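PDB 4IHZ: CrataBL, which inhibits factor Xa and, less strongly, trypsin, and acts as a lectin that binds glucose and N-acetylglucosamine and agglutinates erythrocytes. Local coordinates for residues 22-27 / 76-81; 36-41 / 97-102; 83-88 / 103-108. One frame throughout, in Å; residues are numbered along the deposited sequence.

Contact 1. Residues 22-27 / 76-81. With NAG (2-acetamido-2-deoxy-beta-D-glucopyranose), chain C.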
ATOM      1  N   ASP A  22       6.218   8.959   8.511  1.00 16.23           N
ATOM      2  CA  ASP A  22       5.488  10.032   9.156  1.00 18.89           C
ATOM      3  C   ASP A  22       4.055   9.670   9.525  1.00 18.34           C
ATOM      4  O   ASP A  22       3.549  10.133  10.571  1.00 19.10           O
ATOM      5  CB  ASP A  22       5.494  11.271   8.294  1.00 20.42           C
ATOM      6  CG  ASP A  22       6.499  12.300   8.750  1.00 26.19           C
ATOM      7  OD1 ASP A  22       7.066  12.226   9.893  1.00 27.71           O
ATOM      8  OD2 ASP A  22       6.701  13.253   7.961  1.00 31.80           O
ATOM      9  N   ASN A  23       3.381   8.847   8.707  1.00 18.06           N
ATOM     10  CA  ASN A  23       1.960   8.595   9.035  1.00 17.63           C
ATOM     11  C   ASN A  23       1.815   7.886  10.369  1.00 17.83           C
ATOM     12  O   ASN A  23       0.821   8.070  11.086  1.00 18.50           O
ATOM     13  CB  ASN A  23       1.238   7.835   7.909  1.00 18.77           C
ATOM     14  CG  ASN A  23       1.467   6.362   7.977  1.00 17.63           C
ATOM     15  OD1 ASN A  23       0.715   5.651   8.615  1.00 16.88           O
ATOM     16  ND2 ASN A  23       2.504   5.870   7.286  1.00 15.57           N
ATOM     17  N   LEU A  24       2.841   7.109  10.730  1.00 17.35           N
ATOM     18  CA  LEU A  24       2.808   6.384  12.011  1.00 17.80           C
ATOM     19  C   LEU A  24       3.078   7.315  13.175  1.00 19.78           C
ATOM     20  O   LEU A  24       2.591   7.076  14.260  1.00 20.83           O
ATOM     21  CB  LEU A  24       3.772   5.163  12.000  1.00 16.90           C
ATOM     22  CG  LEU A  24       3.394   4.064  11.009  1.00 16.92           C
ATOM     23  CD1 LEU A  24       4.379   2.905  11.124  1.00 17.50           C
ATOM     24  CD2 LEU A  24       1.970   3.535  11.342  1.00 17.35           C
ATOM     25  N   ARG A  25       3.784   8.423  12.944  1.00 19.16           N
ATOM     26  CA  ARG A  25       4.017   9.369  14.050  1.00 21.37           C
ATOM     27  C   ARG A  25       2.728  10.092  14.372  1.00 23.91           C
ATOM     28  O   ARG A  25       2.393  10.294  15.548  1.00 26.04           O
ATOM     29  CB  ARG A  25       5.118  10.362  13.660  1.00 19.93           C
ATOM     30  CG  ARG A  25       6.428   9.624  13.441  1.00 19.07           C
ATOM     31  CD  ARG A  25       7.540  10.620  13.107  1.00 19.52           C
ATOM     32  NE  ARG A  25       7.912  11.359  14.312  1.00 20.28           N
ATOM     33  CZ  ARG A  25       9.087  11.969  14.436  1.00 18.70           C
ATOM     34  NH1 ARG A  25       9.927  11.926  13.436  1.00 20.41           N
ATOM     35  NH2 ARG A  25       9.395  12.601  15.572  1.00 21.18           N
ATOM     36  N   LYS A  26       1.984  10.413  13.318  1.00 25.44           N
ATOM     37  CA  LYS A  26       0.716  11.141  13.446  1.00 27.44           C
ATOM     38  C   LYS A  26      -0.350  10.240  14.070  1.00 27.71           C
ATOM     39  O   LYS A  26      -1.127  10.700  14.927  1.00 29.64           O
ATOM     40  CB  LYS A  26       0.299  11.719  12.092  1.00 28.03           C
ATOM     41  CG  LYS A  26      -1.029  12.536  12.128  1.00 34.19           C
ATOM     42  CD  LYS A  26      -0.831  13.924  12.711  1.00 41.15           C
ATOM     43  CE  LYS A  26      -2.181  14.571  13.032  1.00 43.16           C
ATOM     44  NZ  LYS A  26      -2.011  15.852  13.775  1.00 48.33           N
ATOM     45  N   ASN A  27      -0.352   8.960  13.695  1.00 25.75           N
ATOM     46  CA  ASN A  27      -1.224   7.924  14.286  1.00 26.14           C
ATOM     47  C   ASN A  27      -2.720   8.215  14.081  1.00 27.03           C
ATOM     48  O   ASN A  27      -3.533   7.827  14.926  1.00 27.86           O
ATOM     49  CB  ASN A  27      -0.912   7.650  15.799  1.00 26.05           C
ATOM     50  CG  ASN A  27      -1.438   6.289  16.296  1.00 26.55           C
ATOM     51  OD1 ASN A  27      -0.956   5.248  15.871  1.00 28.84           O
ATOM     52  ND2 ASN A  27      -2.422   6.301  17.232  1.00 30.07           N
ATOM     53  N   ASP A  76       1.650  -3.311  11.713  1.00 21.17           N
ATOM     54  CA  ASP A  76       0.243  -3.672  11.535  1.00 23.02           C
ATOM     55  C   ASP A  76      -0.667  -2.490  11.467  1.00 21.05           C
ATOM     56  O   ASP A  76      -1.737  -2.593  10.907  1.00 21.92           O
ATOM     57  CB  ASP A  76      -0.209  -4.624  12.633  1.00 24.30           C
ATOM     58  CG  ASP A  76       0.445  -5.978  12.512  1.00 28.86           C
ATOM     59  OD1 ASP A  76       0.998  -6.309  11.425  1.00 33.83           O
ATOM     60  OD2 ASP A  76       0.379  -6.723  13.485  1.00 32.80           O
ATOM     61  N   LEU A  77      -0.269  -1.357  12.052  1.00 20.40           N
ATOM     62  CA  LEU A  77      -1.008  -0.108  11.900  1.00 19.78           C
ATOM     63  C   LEU A  77      -0.506   0.581  10.629  1.00 18.23           C
ATOM     64  O   LEU A  77       0.686   0.504  10.307  1.00 17.69           O
ATOM     65  CB  LEU A  77      -0.754   0.827  13.086  1.00 19.57           C
ATOM     66  CG  LEU A  77      -1.366   0.412  14.411  1.00 24.16           C
ATOM     67  CD1 LEU A  77      -0.858   1.416  15.459  1.00 26.09           C
ATOM     68  CD2 LEU A  77      -2.883   0.431  14.241  1.00 26.24           C
ATOM     69  N   TRP A  78      -1.441   1.143   9.864  1.00 17.75           N
ATOM     70  CA  TRP A  78      -1.025   1.934   8.684  1.00 16.56           C
ATOM     71  C   TRP A  78      -2.155   2.906   8.379  1.00 16.20           C
ATOM     72  O   TRP A  78      -3.282   2.499   8.144  1.00 17.14           O
ATOM     73  CB  TRP A  78      -0.802   0.998   7.483  1.00 15.88           C
ATOM     74  CG  TRP A  78      -0.010   1.654   6.440  1.00 17.14           C
ATOM     75  CD1 TRP A  78      -0.404   1.998   5.177  1.00 17.53           C
ATOM     76  CD2 TRP A  78       1.343   2.065   6.569  1.00 16.56           C
ATOM     77  NE1 TRP A  78       0.628   2.615   4.513  1.00 16.99           N
ATOM     78  CE2 TRP A  78       1.727   2.662   5.333  1.00 15.75           C
ATOM     79  CE3 TRP A  78       2.286   1.962   7.598  1.00 15.84           C
ATOM     80  CZ2 TRP A  78       3.017   3.185   5.107  1.00 16.69           C
ATOM     81  CZ3 TRP A  78       3.580   2.490   7.366  1.00 15.44           C
ATOM     82  CH2 TRP A  78       3.930   3.068   6.122  1.00 16.13           C
ATOM     83  N   PHE A  79      -1.819   4.188   8.322  1.00 16.52           N
ATOM     84  CA  PHE A  79      -2.847   5.216   8.265  1.00 19.23           C
ATOM     85  C   PHE A  79      -2.990   5.823   6.885  1.00 19.53           C
ATOM     86  O   PHE A  79      -3.788   6.752   6.700  1.00 22.73           O
ATOM     87  CB  PHE A  79      -2.532   6.298   9.282  1.00 18.77           C
ATOM     88  CG  PHE A  79      -2.587   5.778  10.691  1.00 19.40           C
ATOM     89  CD1 PHE A  79      -3.838   5.604  11.330  1.00 21.75           C
ATOM     90  CD2 PHE A  79      -1.417   5.366  11.353  1.00 20.75           C
ATOM     91  CE1 PHE A  79      -3.919   5.091  12.629  1.00 22.30           C
ATOM     92  CE2 PHE A  79      -1.503   4.825  12.668  1.00 23.73           C
ATOM     93  CZ  PHE A  79      -2.758   4.704  13.304  1.00 22.89           C
ATOM     94  N   CYS A  80      -2.264   5.273   5.924  1.00 18.37           N
ATOM     95  CA  CYS A  80      -2.308   5.768   4.540  1.00 20.23           C
ATOM     96  C   CYS A  80      -3.027   4.743   3.692  1.00 18.22           C
ATOM     97  O   CYS A  80      -2.980   3.549   3.968  1.00 18.38           O
ATOM     98  CB  CYS A  80      -0.867   5.918   3.989  1.00 19.69           C
ATOM     99  SG  CYS A  80       0.045   7.225   4.823  1.00 25.83           S
ATOM    100  N   PRO A  81      -3.671   5.188   2.607  1.00 17.64           N
ATOM    101  CA  PRO A  81      -4.192   4.205   1.667  1.00 17.70           C
ATOM    102  C   PRO A  81      -3.101   3.547   0.842  1.00 16.59           C
ATOM    103  O   PRO A  81      -3.284   2.430   0.386  1.00 17.98           O
ATOM    104  CB  PRO A  81      -5.081   5.026   0.716  1.00 18.29           C
ATOM    105  CG  PRO A  81      -5.120   6.412   1.239  1.00 21.96           C
ATOM    106  CD  PRO A  81      -4.097   6.574   2.317  1.00 19.13           C
TER
HETATM  107  C1  NAG C   1      -3.007   5.064  17.719  1.00 32.41           C
HETATM  108  C2  NAG C   1      -3.632   5.012  19.146  1.00 35.68           C
HETATM  109  C3  NAG C   1      -4.262   3.645  19.481  1.00 37.49           C
HETATM  110  C4  NAG C   1      -5.200   3.221  18.361  1.00 34.48           C
HETATM  111  C5  NAG C   1      -4.445   3.290  17.014  1.00 30.57           C
HETATM  112  C6  NAG C   1      -5.345   2.895  15.847  1.00 31.39           C
HETATM  113  C7  NAG C   1      -2.530   6.417  20.801  1.00 44.71           C
HETATM  114  C8  NAG C   1      -1.338   6.576  21.705  1.00 46.37           C
HETATM  115  N2  NAG C   1      -2.559   5.306  20.069  1.00 40.76           N
HETATM  116  O3  NAG C   1      -4.994   3.698  20.710  1.00 42.77           O
HETATM  117  O4  NAG C   1      -5.713   1.908  18.575  1.00 35.47           O
HETATM  118  O5  NAG C   1      -3.977   4.613  16.773  1.00 28.28           O
HETATM  119  O6  NAG C   1      -6.326   3.899  15.728  1.00 30.21           O
HETATM  120  O7  NAG C   1      -3.420   7.273  20.769  1.00 47.04           O

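Contact 2. Residues 36-41 / 97-102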
ATOM      1  N   ASP A  36       4.893  10.548   2.139  1.00 18.33           N
ATOM      2  CA  ASP A  36       5.008  10.011   3.486  1.00 16.43           C
ATOM      3  C   ASP A  36       6.493   9.769   3.753  1.00 15.81           C
ATOM      4  O   ASP A  36       7.034   8.722   3.417  1.00 16.23           O
ATOM      5  CB  ASP A  36       4.201   8.715   3.592  1.00 16.56           C
ATOM      6  CG  ASP A  36       4.108   8.193   5.024  1.00 17.87           C
ATOM      7  OD1 ASP A  36       3.885   9.006   5.956  1.00 19.45           O
ATOM      8  OD2 ASP A  36       4.260   6.949   5.227  1.00 17.02           O
ATOM      9  N   LEU A  37       7.130  10.774   4.345  1.00 16.48           N
ATOM     10  CA  LEU A  37       8.570  10.754   4.589  1.00 15.83           C
ATOM     11  C   LEU A  37       8.953   9.731   5.630  1.00 16.44           C
ATOM     12  O   LEU A  37       8.112   9.285   6.419  1.00 15.95           O
ATOM     13  CB  LEU A  37       9.014  12.145   5.081  1.00 16.53           C
ATOM     14  CG  LEU A  37       8.758  13.279   4.112  1.00 19.31           C
ATOM     15  CD1 LEU A  37       9.044  14.537   4.917  1.00 22.00           C
ATOM     16  CD2 LEU A  37       9.648  13.197   2.864  1.00 21.45           C
ATOM     17  N   ILE A  38      10.245   9.393   5.670  1.00 15.46           N
ATOM     18  CA  ILE A  38      10.756   8.536   6.736  1.00 16.21           C
ATOM     19  C   ILE A  38      11.551   9.492   7.625  1.00 16.39           C
ATOM     20  O   ILE A  38      12.594  10.026   7.195  1.00 16.86           O
ATOM     21  CB  ILE A  38      11.722   7.453   6.165  1.00 15.30           C
ATOM     22  CG1 ILE A  38      11.020   6.532   5.148  1.00 17.88           C
ATOM     23  CG2 ILE A  38      12.359   6.628   7.315  1.00 17.42           C
ATOM     24  CD1 ILE A  38       9.828   5.805   5.714  1.00 18.47           C
ATOM     25  N   THR A  39      11.065   9.731   8.838  1.00 15.94           N
ATOM     26  CA  THR A  39      11.655  10.762   9.687  1.00 16.69           C
ATOM     27  C   THR A  39      12.282  10.179  10.939  1.00 16.22           C
ATOM     28  O   THR A  39      11.906   9.091  11.398  1.00 16.52           O
ATOM     29  CB  THR A  39      10.655  11.866  10.084  1.00 18.75           C
ATOM     30  OG1 THR A  39       9.526  11.262  10.715  1.00 18.67           O
ATOM     31  CG2 THR A  39      10.209  12.648   8.809  1.00 21.65           C
ATOM     32  N   GLN A  40      13.210  10.912  11.519  1.00 16.98           N
ATOM     33  CA  GLN A  40      13.963  10.437  12.636  1.00 17.12           C
ATOM     34  C   GLN A  40      13.282  10.757  13.962  1.00 17.84           C
ATOM     35  O   GLN A  40      12.783  11.865  14.172  1.00 19.28           O
ATOM     36  CB  GLN A  40      15.370  11.057  12.586  1.00 18.06           C
ATOM     37  CG  GLN A  40      16.330  10.372  13.556  1.00 18.31           C
ATOM     38  CD  GLN A  40      17.728  10.866  13.416  1.00 20.56           C
ATOM     39  OE1 GLN A  40      17.968  12.059  13.139  1.00 21.75           O
ATOM     40  NE2 GLN A  40      18.681   9.974  13.630  1.00 19.21           N
ATOM     41  N   LEU A  41      13.246   9.779  14.850  1.00 16.48           N
ATOM     42  CA  LEU A  41      12.628   9.988  16.158  1.00 17.17           C
ATOM     43  C   LEU A  41      13.692  10.442  17.135  1.00 19.46           C
ATOM     44  O   LEU A  41      14.412   9.635  17.713  1.00 19.91           O
ATOM     45  CB  LEU A  41      12.039   8.654  16.634  1.00 17.08           C
ATOM     46  CG  LEU A  41      10.968   8.019  15.751  1.00 20.89           C
ATOM     47  CD1 LEU A  41      10.419   6.776  16.420  1.00 23.46           C
ATOM     48  CD2 LEU A  41       9.843   8.981  15.583  1.00 25.37           C
ATOM     49  N   LEU A  97      14.865  15.234  -4.052  1.00 23.00           N
ATOM     50  CA  LEU A  97      14.364  13.873  -3.876  1.00 20.61           C
ATOM     51  C   LEU A  97      14.311  13.564  -2.405  1.00 20.04           C
ATOM     52  O   LEU A  97      15.155  13.995  -1.628  1.00 19.08           O
ATOM     53  CB  LEU A  97      15.282  12.845  -4.555  1.00 21.31           C
ATOM     54  CG  LEU A  97      15.564  13.018  -6.062  1.00 23.81           C
ATOM     55  CD1 LEU A  97      16.669  12.075  -6.590  1.00 25.74           C
ATOM     56  CD2 LEU A  97      14.301  12.898  -6.886  1.00 26.48           C
ATOM     57  N   VAL A  98      13.315  12.763  -2.054  1.00 18.47           N
ATOM     58  CA  VAL A  98      13.100  12.286  -0.674  1.00 17.03           C
ATOM     59  C   VAL A  98      12.704  10.825  -0.699  1.00 17.52           C
ATOM     60  O   VAL A  98      12.100  10.351  -1.666  1.00 17.63           O
ATOM     61  CB  VAL A  98      12.013  13.121   0.084  1.00 16.63           C
ATOM     62  CG1 VAL A  98      12.442  14.568   0.196  1.00 19.36           C
ATOM     63  CG2 VAL A  98      10.649  13.090  -0.630  1.00 17.78           C
ATOM     64  N   VAL A  99      13.091  10.121   0.349  1.00 14.73           N
ATOM     65  CA  VAL A  99      12.555   8.735   0.556  1.00 15.79           C
ATOM     66  C   VAL A  99      11.130   8.862   1.024  1.00 15.59           C
ATOM     67  O   VAL A  99      10.837   9.665   1.902  1.00 17.48           O
ATOM     68  CB  VAL A  99      13.408   7.971   1.567  1.00 15.72           C
ATOM     69  CG1 VAL A  99      12.830   6.552   1.780  1.00 16.53           C
ATOM     70  CG2 VAL A  99      14.852   7.808   1.076  1.00 17.10           C
ATOM     71  N   THR A 100      10.236   8.024   0.487  1.00 15.49           N
ATOM     72  CA  THR A 100       8.849   7.973   1.020  1.00 15.03           C
ATOM     73  C   THR A 100       8.379   6.551   1.053  1.00 14.97           C
ATOM     74  O   THR A 100       9.010   5.667   0.472  1.00 16.37           O
ATOM     75  CB  THR A 100       7.839   8.752   0.183  1.00 15.67           C
ATOM     76  OG1 THR A 100       7.640   8.055  -1.064  1.00 17.73           O
ATOM     77  CG2 THR A 100       8.348  10.185  -0.112  1.00 17.47           C
ATOM     78  N   THR A 101       7.230   6.359   1.690  1.00 15.68           N
ATOM     79  CA  THR A 101       6.567   5.087   1.506  1.00 14.72           C
ATOM     80  C   THR A 101       5.617   5.216   0.292  1.00 16.66           C
ATOM     81  O   THR A 101       5.661   6.193  -0.439  1.00 16.76           O
ATOM     82  CB  THR A 101       5.775   4.647   2.762  1.00 15.41           C
ATOM     83  OG1 THR A 101       4.727   5.586   2.986  1.00 16.15           O
ATOM     84  CG2 THR A 101       6.707   4.597   4.047  1.00 15.84           C
ATOM     85  N   GLY A 102       4.771   4.221   0.056  1.00 14.74           N
ATOM     86  CA  GLY A 102       3.781   4.345  -0.988  1.00 16.73           C
ATOM     87  C   GLY A 102       4.279   3.838  -2.338  1.00 16.63           C
ATOM     88  O   GLY A 102       3.616   4.066  -3.370  1.00 19.91           O
TER
HETATM   89  O   HOH W   1       4.444   8.753  -0.218  1.00 20.18           O
HETATM   90  O   HOH W   2      12.070  10.738   3.894  1.00 19.11           O

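Contact 3. Residues 83-88 / 103-108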
ATOM      1  N   SER A  83       0.896   2.039  -0.115  1.00 14.45           N
ATOM      2  CA  SER A  83       1.620   0.900   0.443  1.00 13.91           C
ATOM      3  C   SER A  83       2.621   1.323   1.548  1.00 15.12           C
ATOM      4  O   SER A  83       2.939   2.503   1.716  1.00 14.01           O
ATOM      5  CB  SER A  83       2.436   0.252  -0.664  1.00 13.90           C
ATOM      6  OG  SER A  83       3.575   1.074  -0.908  1.00 15.49           O
ATOM      7  N   LYS A  84       3.215   0.303   2.162  1.00 14.53           N
ATOM      8  CA  LYS A  84       4.325   0.473   3.121  1.00 14.19           C
ATOM      9  C   LYS A  84       5.694   0.384   2.459  1.00 13.76           C
ATOM     10  O   LYS A  84       6.721   0.381   3.155  1.00 13.49           O
ATOM     11  CB  LYS A  84       4.217  -0.645   4.157  1.00 14.60           C
ATOM     12  CG  LYS A  84       2.895  -0.638   4.937  1.00 18.12           C
ATOM     13  CD  LYS A  84       2.784  -1.887   5.744  1.00 20.65           C
ATOM     14  CE  LYS A  84       1.437  -1.952   6.474  1.00 18.59           C
ATOM     15  NZ  LYS A  84       1.376  -3.318   6.970  1.00 20.86           N
ATOM     16  N   ILE A  85       5.706   0.290   1.133  1.00 14.55           N
ATOM     17  CA  ILE A  85       6.937  -0.005   0.409  1.00 14.32           C
ATOM     18  C   ILE A  85       7.681   1.304   0.138  1.00 13.98           C
ATOM     19  O   ILE A  85       7.106   2.290  -0.277  1.00 15.39           O
ATOM     20  CB  ILE A  85       6.577  -0.728  -0.886  1.00 15.65           C
ATOM     21  CG1 ILE A  85       5.891  -2.067  -0.546  1.00 17.07           C
ATOM     22  CG2 ILE A  85       7.864  -0.941  -1.798  1.00 15.02           C
ATOM     23  CD1 ILE A  85       5.020  -2.605  -1.664  1.00 19.01           C
ATOM     24  N   TRP A  86       8.994   1.293   0.390  1.00 13.87           N
ATOM     25  CA  TRP A  86       9.778   2.506   0.187  1.00 14.60           C
ATOM     26  C   TRP A  86      10.071   2.814  -1.277  1.00 14.76           C
ATOM     27  O   TRP A  86      10.227   1.918  -2.108  1.00 16.89           O
ATOM     28  CB  TRP A  86      11.084   2.367   0.940  1.00 14.60           C
ATOM     29  CG  TRP A  86      10.912   2.345   2.447  1.00 14.61           C
ATOM     30  CD1 TRP A  86       9.779   1.990   3.199  1.00 15.01           C
ATOM     31  CD2 TRP A  86      11.909   2.733   3.399  1.00 15.18           C
ATOM     32  NE1 TRP A  86      10.050   2.167   4.561  1.00 15.26           N
ATOM     33  CE2 TRP A  86      11.351   2.585   4.687  1.00 14.11           C
ATOM     34  CE3 TRP A  86      13.249   3.180   3.276  1.00 15.39           C
ATOM     35  CZ2 TRP A  86      12.065   2.907   5.867  1.00 16.83           C
ATOM     36  CZ3 TRP A  86      13.958   3.465   4.442  1.00 17.09           C
ATOM     37  CH2 TRP A  86      13.369   3.323   5.717  1.00 16.22           C
ATOM     38  N   THR A  87      10.162   4.097  -1.583  1.00 14.62           N
ATOM     39  CA  THR A  87      10.477   4.536  -2.932  1.00 16.14           C
ATOM     40  C   THR A  87      11.102   5.923  -2.771  1.00 16.72           C
ATOM     41  O   THR A  87      11.432   6.353  -1.645  1.00 16.77           O
ATOM     42  CB  THR A  87       9.203   4.582  -3.811  1.00 17.67           C
ATOM     43  OG1 THR A  87       9.541   4.935  -5.149  1.00 20.24           O
ATOM     44  CG2 THR A  87       8.139   5.544  -3.270  1.00 18.41           C
ATOM     45  N   VAL A  88      11.297   6.617  -3.884  1.00 17.60           N
ATOM     46  CA  VAL A  88      11.783   7.985  -3.828  1.00 18.36           C
ATOM     47  C   VAL A  88      10.873   8.871  -4.639  1.00 19.15           C
ATOM     48  O   VAL A  88      10.399   8.463  -5.678  1.00 20.63           O
ATOM     49  CB  VAL A  88      13.254   8.064  -4.363  1.00 18.62           C
ATOM     50  CG1 VAL A  88      13.682   9.523  -4.740  1.00 20.63           C
ATOM     51  CG2 VAL A  88      14.184   7.435  -3.350  1.00 19.33           C
ATOM     52  N   GLY A 103       5.404   3.134  -2.334  1.00 17.18           N
ATOM     53  CA  GLY A 103       5.955   2.517  -3.537  1.00 19.14           C
ATOM     54  C   GLY A 103       5.256   1.237  -3.964  1.00 19.81           C
ATOM     55  O   GLY A 103       4.214   0.846  -3.438  1.00 19.12           O
ATOM     56  N   THR A 104       5.849   0.579  -4.958  1.00 20.49           N
ATOM     57  CA  THR A 104       5.262  -0.647  -5.518  1.00 22.50           C
ATOM     58  C   THR A 104       6.386  -1.685  -5.585  1.00 21.56           C
ATOM     59  O   THR A 104       7.496  -1.348  -6.025  1.00 22.23           O
ATOM     60  CB  THR A 104       4.651  -0.342  -6.911  1.00 23.70           C
ATOM     61  OG1 THR A 104       3.594   0.609  -6.752  1.00 24.90           O
ATOM     62  CG2 THR A 104       4.034  -1.598  -7.523  1.00 25.45           C
ATOM     63  N   PHE A 105       6.143  -2.916  -5.120  1.00 22.28           N
ATOM     64  CA  PHE A 105       7.190  -3.948  -5.185  1.00 22.03           C
ATOM     65  C   PHE A 105       7.679  -4.142  -6.632  1.00 23.36           C
ATOM     66  O   PHE A 105       6.876  -4.232  -7.581  1.00 23.59           O
ATOM     67  CB  PHE A 105       6.691  -5.315  -4.699  1.00 22.63           C
ATOM     68  CG  PHE A 105       6.717  -5.518  -3.198  1.00 22.12           C
ATOM     69  CD1 PHE A 105       7.823  -5.169  -2.431  1.00 22.67           C
ATOM     70  CD2 PHE A 105       5.643  -6.159  -2.581  1.00 22.45           C
ATOM     71  CE1 PHE A 105       7.815  -5.411  -1.038  1.00 22.59           C
ATOM     72  CE2 PHE A 105       5.607  -6.403  -1.210  1.00 24.37           C
ATOM     73  CZ  PHE A 105       6.708  -6.038  -0.430  1.00 21.26           C
ATOM     74  N   ARG A 106       8.998  -4.190  -6.776  1.00 23.57           N
ATOM     75  CA  ARG A 106       9.678  -4.536  -8.026  1.00 25.84           C
ATOM     76  C   ARG A 106       9.493  -3.493  -9.119  1.00 25.68           C
ATOM     77  O   ARG A 106       9.850  -3.740 -10.278  1.00 28.09           O
ATOM     78  CB  ARG A 106       9.310  -5.948  -8.511  1.00 26.69           C
ATOM     79  CG  ARG A 106       9.728  -7.078  -7.586  1.00 29.66           C
ATOM     80  CD  ARG A 106       9.214  -8.451  -8.055  1.00 35.58           C
ATOM     81  NE  ARG A 106       7.762  -8.524  -7.920  1.00 42.37           N
ATOM     82  CZ  ARG A 106       7.114  -8.753  -6.773  1.00 45.27           C
ATOM     83  NH1 ARG A 106       7.776  -8.953  -5.631  1.00 46.85           N
ATOM     84  NH2 ARG A 106       5.790  -8.787  -6.767  1.00 46.80           N
ATOM     85  N   SER A 107       8.965  -2.321  -8.759  1.00 24.91           N
ATOM     86  CA  SER A 107       8.824  -1.222  -9.703  1.00 25.64           C
ATOM     87  C   SER A 107      10.169  -0.539  -9.957  1.00 25.95           C
ATOM     88  O   SER A 107      11.148  -0.672  -9.178  1.00 24.57           O
ATOM     89  CB  SER A 107       7.754  -0.216  -9.259  1.00 25.28           C
ATOM     90  OG  SER A 107       8.270   0.618  -8.253  1.00 29.25           O
ATOM     91  N   LEU A 108      10.241   0.177 -11.069  1.00 26.37           N
ATOM     92  CA  LEU A 108      11.500   0.850 -11.432  1.00 27.59           C
ATOM     93  C   LEU A 108      12.060   1.749 -10.356  1.00 26.82           C
ATOM     94  O   LEU A 108      13.284   1.894 -10.262  1.00 26.86           O
ATOM     95  CB  LEU A 108      11.332   1.690 -12.701  1.00 29.69           C
ATOM     96  CG  LEU A 108      11.307   0.951 -14.020  1.00 32.04           C
ATOM     97  CD1 LEU A 108      11.421   2.027 -15.083  1.00 36.35           C
ATOM     98  CD2 LEU A 108      12.471  -0.038 -14.086  1.00 33.74           C
TER
HETATM   99  O   HOH W   3       7.941   2.594  -6.507  1.00 31.70           O

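Contact 1. Residues 22-27 / 76-81
Asn23, near the start of the short helix 22-26, sets its side-chain amide between Trp78 and Phe79, turning it steeply against both rings. Toward the indole the amide plane stands 78° from the ring plane, and ND2 sits 3.3 Å above one face, displaced toward the rim and nearest CH2. At the other branch, OD1 lies in the plane of the phenyl ring at its edge and accepts a hydrogen bond from Phe79 N (2.9 Å); this donor approaches from above the carbonyl plane. Behind the amide, Asn23 CB rests 3.4 Å from SG of Cys80, the sulfur that is disulfide-bonded to Cys33.

Leu24 crosses both rings at about a right angle. Its CD1 comes obliquely to Trp78 CZ3, while CD2 meets the edge of Phe79 at CD2 (3.9 Å) and also lies close to Leu77 O.

Asn27, which leaves the helix with positive phi, places its CA over the face of Phe79, 3.8 Å from the ring centroid, in a CH-pi contact. Its CG is anti to the backbone N (chi1 -160°), and from there OD1 approaches Phe79 CZ to 3.2 Å. ND2 carries the N-linked NAG, whose O5 lies at the edge of Phe79 and whose C6 approaches Leu77 CD2.

A single amide oxygen thus bonds the helix to the irregular loop, which the disulfide links separately to Cys33. The first sugar is held at its root by the covalent ND2-C1 bond, by contact with Phe79 and Leu77, and by a hydrogen bond to Asp76 of the second subunit.

Contact 2. Residues 36-41 / 97-102
Asp36 and Thr101 form the tight polar end of this contact. Thr101 OG1 donates to Asp36 OD2 (2.7 Å), using the lone pair of OD2 that faces away from the other carboxylate oxygen. The backbones join at the same point: Thr101 N donates to Asp36 O (2.9 Å), in the carbonyl plane, and CA of Thr100 closes on that same oxygen in a CA-H...O contact. Asp36 O is therefore approached by two consecutive residues. The other carboxylate oxygen, OD1, accepts from Asn23 N in the helix 22-26, so the buried carboxylate connects three parts of the chain.

Apolar side chains continue the packing. Leu37 reaches back with CD2 to Val98 CG2 (3.6 Å), the two side chains crossing obliquely. The CG1-CD1 arm of Ile38 touches Val99 CG1 with CG1 and Thr101 CG2 with its terminal CD1 (3.7 Å), crossing the threonine at about a right angle. In this beta-trefoil of the Kunitz-type inhibitor family, the run into strand 38-40, which is paired antiparallel with 19-21, here meets strand 96-100, itself paired with 87-91, and the residue after it. Ile38 also extends the apolar layer toward Trp86 and, on strand 148-151, Leu149.

Direct pairing gives way to water on both flanks of the Asp36-Thr101 bond. One water accepts from Asp36 N and donates to Thr101 O, which also receives Thr100 OG1. Further along, where the strands diverge, a second water accepts from Ile38 N (2.9 Å) and lies within hydrogen-bonding distance of Val99 O, filling in between backbones that no longer bond directly. Beyond Ile38, strand 38-40 turns to other partners, with Thr39 OG1 bonded to Asp22 and Arg25.

Contact 3. Residues 83-88 / 103-108
Ile85 lays its CD1 almost squarely over the centre of the Phe105 ring, 3.6 Å from the centroid and 8° off the ring normal, a close CH-pi contact in which the two side chains cross at about a right angle. Beside it, Gly103 is gripped at both backbone ends: its N donates to Ile85 O (2.8 Å), and its O accepts from Ser83 OG (2.6 Å). The Gly103 backbone lies directly against Thr87, whose CG2 packs on its CA at 3.7 Å.

The Ser83 hydroxyl is itself positioned by an ST turn, in which OG, between the backbone N and the carbonyl carbon (chi1 76°), accepts from Ile85 N (3.1 Å). On the other segment, a type II beta turn from Thr104 to Ser107 follows Gly103 directly and carries Phe105 as its second residue, and a water links Thr104 N, Thr87 OG1 and Ser107 OG. Thr87 OG1 is also bonded to Gly109 O.

Farther out, Ile85 touches His72 and Phe105 touches Asn70, both of strand 69-72, and Phe105 also packs on Glu82 of the second subunit. The contact thus joins the approach to strand 87-91 with the loop that leads from strand 96-100 to strand 112-117.

Contact 2 is the buried one of the three, its centre about 7 Å from the centre of the chain, whereas contacts 1 and 3 are partly buried, farther out, and both touch the second subunit. Contacts 2 and 3 each hold part of one strand of the antiparallel pair 87-91 and 96-100, and Thr100 O lies 2.8 Å from Thr87 N, probably a hydrogen bond. Contacts 1 and 2 meet where helix 22-26 precedes strand 38-40. The chemistry follows the position: a carboxylate, backbone bonds and two waters in the interior, backbone and hydroxyl bonds beside one CH-pi contact in contact 3, and a phenyl ring beneath the glycosylated asparagine, with an indole beneath Asn23, in contact 1.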